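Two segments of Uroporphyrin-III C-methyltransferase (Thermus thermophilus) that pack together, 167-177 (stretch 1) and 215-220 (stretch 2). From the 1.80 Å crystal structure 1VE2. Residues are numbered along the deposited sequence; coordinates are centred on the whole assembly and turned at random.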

# COMPACT_ATOMS: atom_id res chain seq x y z
N GLY A 167 17.76 4.48 -20.97
CA GLY A 167 17.38 5.87 -20.82
C GLY A 167 16.86 6.19 -19.43
O GLY A 167 16.42 7.30 -19.16
N LEU A 168 16.93 5.19 -18.55
CA LEU A 168 16.46 5.34 -17.18
C LEU A 168 17.16 6.47 -16.43
O LEU A 168 16.52 7.37 -15.90
N LYS A 169 18.49 6.42 -16.39
CA LYS A 169 19.26 7.44 -15.68
C LYS A 169 18.92 8.82 -16.23
O LYS A 169 18.81 9.79 -15.46
N GLU A 170 18.72 8.91 -17.54
CA GLU A 170 18.41 10.18 -18.18
C GLU A 170 17.14 10.78 -17.59
O GLU A 170 17.13 11.91 -17.10
N ARG A 171 16.06 10.01 -17.68
CA ARG A 171 14.76 10.43 -17.20
C ARG A 171 14.72 10.78 -15.72
O ARG A 171 14.02 11.70 -15.32
N LEU A 172 15.47 10.05 -14.91
CA LEU A 172 15.51 10.32 -13.48
C LEU A 172 16.19 11.66 -13.24
O LEU A 172 15.91 12.36 -12.27
N LEU A 173 17.10 12.01 -14.15
CA LEU A 173 17.83 13.27 -14.04
C LEU A 173 16.89 14.45 -14.24
O LEU A 173 17.19 15.58 -13.82
N GLU A 174 15.75 14.20 -14.87
CA GLU A 174 14.75 15.23 -15.11
C GLU A 174 13.91 15.47 -13.86
O GLU A 174 13.03 16.33 -13.85
N ARG A 175 14.18 14.71 -12.80
CA ARG A 175 13.44 14.84 -11.56
C ARG A 175 14.36 14.93 -10.35
O ARG A 175 14.02 15.54 -9.34
N PHE A 176 15.54 14.31 -10.47
CA PHE A 176 16.51 14.30 -9.38
C PHE A 176 17.93 14.57 -9.87
O PHE A 176 18.29 14.23 -10.99
N PRO A 177 18.75 15.21 -9.02
CA PRO A 177 20.13 15.49 -9.43
C PRO A 177 20.91 14.17 -9.45
O PRO A 177 20.51 13.20 -8.80
N LEU A 215 12.36 -3.26 -7.96
CA LEU A 215 11.81 -1.96 -7.60
C LEU A 215 12.95 -0.96 -7.56
O LEU A 215 14.09 -1.31 -7.30
N LEU A 216 12.61 0.30 -7.80
CA LEU A 216 13.58 1.38 -7.76
C LEU A 216 13.00 2.46 -6.85
O LEU A 216 11.81 2.79 -6.96
N VAL A 217 13.82 2.99 -5.95
CA VAL A 217 13.39 4.06 -5.06
C VAL A 217 14.48 5.13 -5.09
O VAL A 217 15.65 4.84 -4.84
N VAL A 218 14.09 6.36 -5.41
CA VAL A 218 15.05 7.46 -5.48
C VAL A 218 14.59 8.68 -4.68
O VAL A 218 13.39 8.97 -4.59
N GLY A 219 15.55 9.38 -4.08
CA GLY A 219 15.22 10.55 -3.29
C GLY A 219 16.08 10.63 -2.04
O GLY A 219 16.71 9.65 -1.64
N LYS A 220 16.10 11.80 -1.41
CA LYS A 220 16.88 12.03 -0.20
C LYS A 220 16.62 11.02 0.91
O LYS A 220 17.52 10.72 1.71

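The contact between the two stretches is wholly apolar, with no hydrogen bond crossing it. At its centre Val218 (chi1 p) points toward stretch 1 and packs against Phe176, whose side chain (chi1 m, chi2 -88°) turns one ring face to the valine. Val218 CG2 lies 4.1 Å from the centroid of the Phe176 ring and 18° off its normal, a CH-pi contact, while Val218 CG1 reaches Phe176 CE2 at 3.6 Å. The ring continues to Gly219, where Phe176 CE1 is 4.0 Å from Gly219 CA; the glycine's backbone angles would jam a CB against the preceding carbonyl oxygen.

Along the helix, Leu168 and Leu172 stand one turn apart and both point toward the strand, and the alternate strand residues Leu216 and Val218 point back toward stretch 1. Leu172 (mt) bridges the pair: its CD1 is 4.1 Å from Leu216 CD1, and its CD2 touches Val218 CG1 more loosely at 4.5 Å. Leu216 (tt) also meets Leu168 (tp), with Leu168 CD2 3.8 Å from Leu216 CD1.

The charged side chains of stretch 1 stay out of reach of stretch 2; four pair locally. Lys169 NZ forms a salt bridge with Glu170 OE2 (3.3 Å), including a weak hydrogen bond; Arg171 NE and Glu174 OE1, also 3.3 Å apart, interact through charge alone. Arg175 NH1 donates to backbone Glu174 O at 3.0 Å, its NE and NH2 being bonded elsewhere in the structure.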

# COMPACT_ATOMS: atom_id res chain seq x y z
CB LEU A 168 16.65 4.03 -16.41
CG LEU A 168 16.17 4.04 -14.96
CD1 LEU A 168 14.68 4.37 -14.91
CD2 LEU A 168 16.44 2.68 -14.33
CB LYS A 169 20.76 7.20 -15.85
CG LYS A 169 21.64 8.15 -15.05
CD LYS A 169 23.12 7.82 -15.16
CE LYS A 169 23.70 8.16 -16.52
NZ LYS A 169 23.13 7.33 -17.62
CB GLU A 170 18.20 10.01 -19.70
CG GLU A 170 18.83 8.80 -20.37
CD GLU A 170 20.26 8.54 -19.96
OE1 GLU A 170 21.03 9.52 -19.83
OE2 GLU A 170 20.62 7.36 -19.75
CB ARG A 171 13.71 9.36 -17.53
CG ARG A 171 12.86 9.73 -18.74
CD ARG A 171 13.71 10.22 -19.90
NE ARG A 171 12.93 10.90 -20.93
CZ ARG A 171 13.46 11.56 -21.95
NH1 ARG A 171 14.78 11.63 -22.08
NH2 ARG A 171 12.68 12.16 -22.84
CB LEU A 172 16.26 9.22 -12.72
CG LEU A 172 15.66 7.80 -12.71
CD1 LEU A 172 16.55 6.89 -11.89
CD2 LEU A 172 14.25 7.82 -12.14
CB LEU A 173 18.96 13.31 -15.08
CG LEU A 173 20.11 12.33 -14.82
CD1 LEU A 173 21.06 12.31 -16.00
CD2 LEU A 173 20.83 12.74 -13.55
CB GLU A 174 13.83 14.83 -16.26
CG GLU A 174 14.53 14.58 -17.57
CD GLU A 174 13.56 14.20 -18.67
OE1 GLU A 174 12.87 13.17 -18.53
OE2 GLU A 174 13.48 14.95 -19.67
CB ARG A 175 12.50 13.64 -11.38
CG ARG A 175 11.38 13.57 -12.41
CD ARG A 175 10.25 14.54 -12.09
NE ARG A 175 9.20 14.48 -13.10
CZ ARG A 175 9.17 15.22 -14.20
NH1 ARG A 175 10.14 16.10 -14.45
NH2 ARG A 175 8.16 15.10 -15.06
CB PHE A 176 16.50 12.93 -8.70
CG PHE A 176 15.17 12.57 -8.11
CD1 PHE A 176 14.84 12.95 -6.82
CD2 PHE A 176 14.24 11.85 -8.85
CE1 PHE A 176 13.60 12.62 -6.27
CE2 PHE A 176 13.00 11.51 -8.31
CZ PHE A 176 12.68 11.90 -7.02
CB PRO A 177 20.62 16.45 -8.35
CG PRO A 177 19.82 16.03 -7.14
CD PRO A 177 18.45 15.83 -7.72
CB LEU A 215 11.19 -1.99 -6.21
CG LEU A 215 10.00 -2.88 -5.85
CD1 LEU A 215 9.70 -2.72 -4.36
CD2 LEU A 215 8.80 -2.49 -6.69
CB LEU A 216 13.81 1.95 -9.16
CG LEU A 216 14.77 3.14 -9.32
CD1 LEU A 216 15.21 3.23 -10.78
CD2 LEU A 216 14.10 4.43 -8.87
CB VAL A 217 13.21 3.57 -3.60
CG1 VAL A 217 12.62 4.69 -2.75
CG2 VAL A 217 12.33 2.33 -3.56
CB VAL A 218 15.33 7.83 -6.97
CG1 VAL A 218 14.03 8.17 -7.68
CG2 VAL A 218 16.32 9.00 -7.05
CB LYS A 220 16.61 13.44 0.34
CG LYS A 220 17.11 14.56 -0.57
CD LYS A 220 16.81 15.93 0.01
CE LYS A 220 17.37 17.04 -0.86
NZ LYS A 220 17.11 18.38 -0.29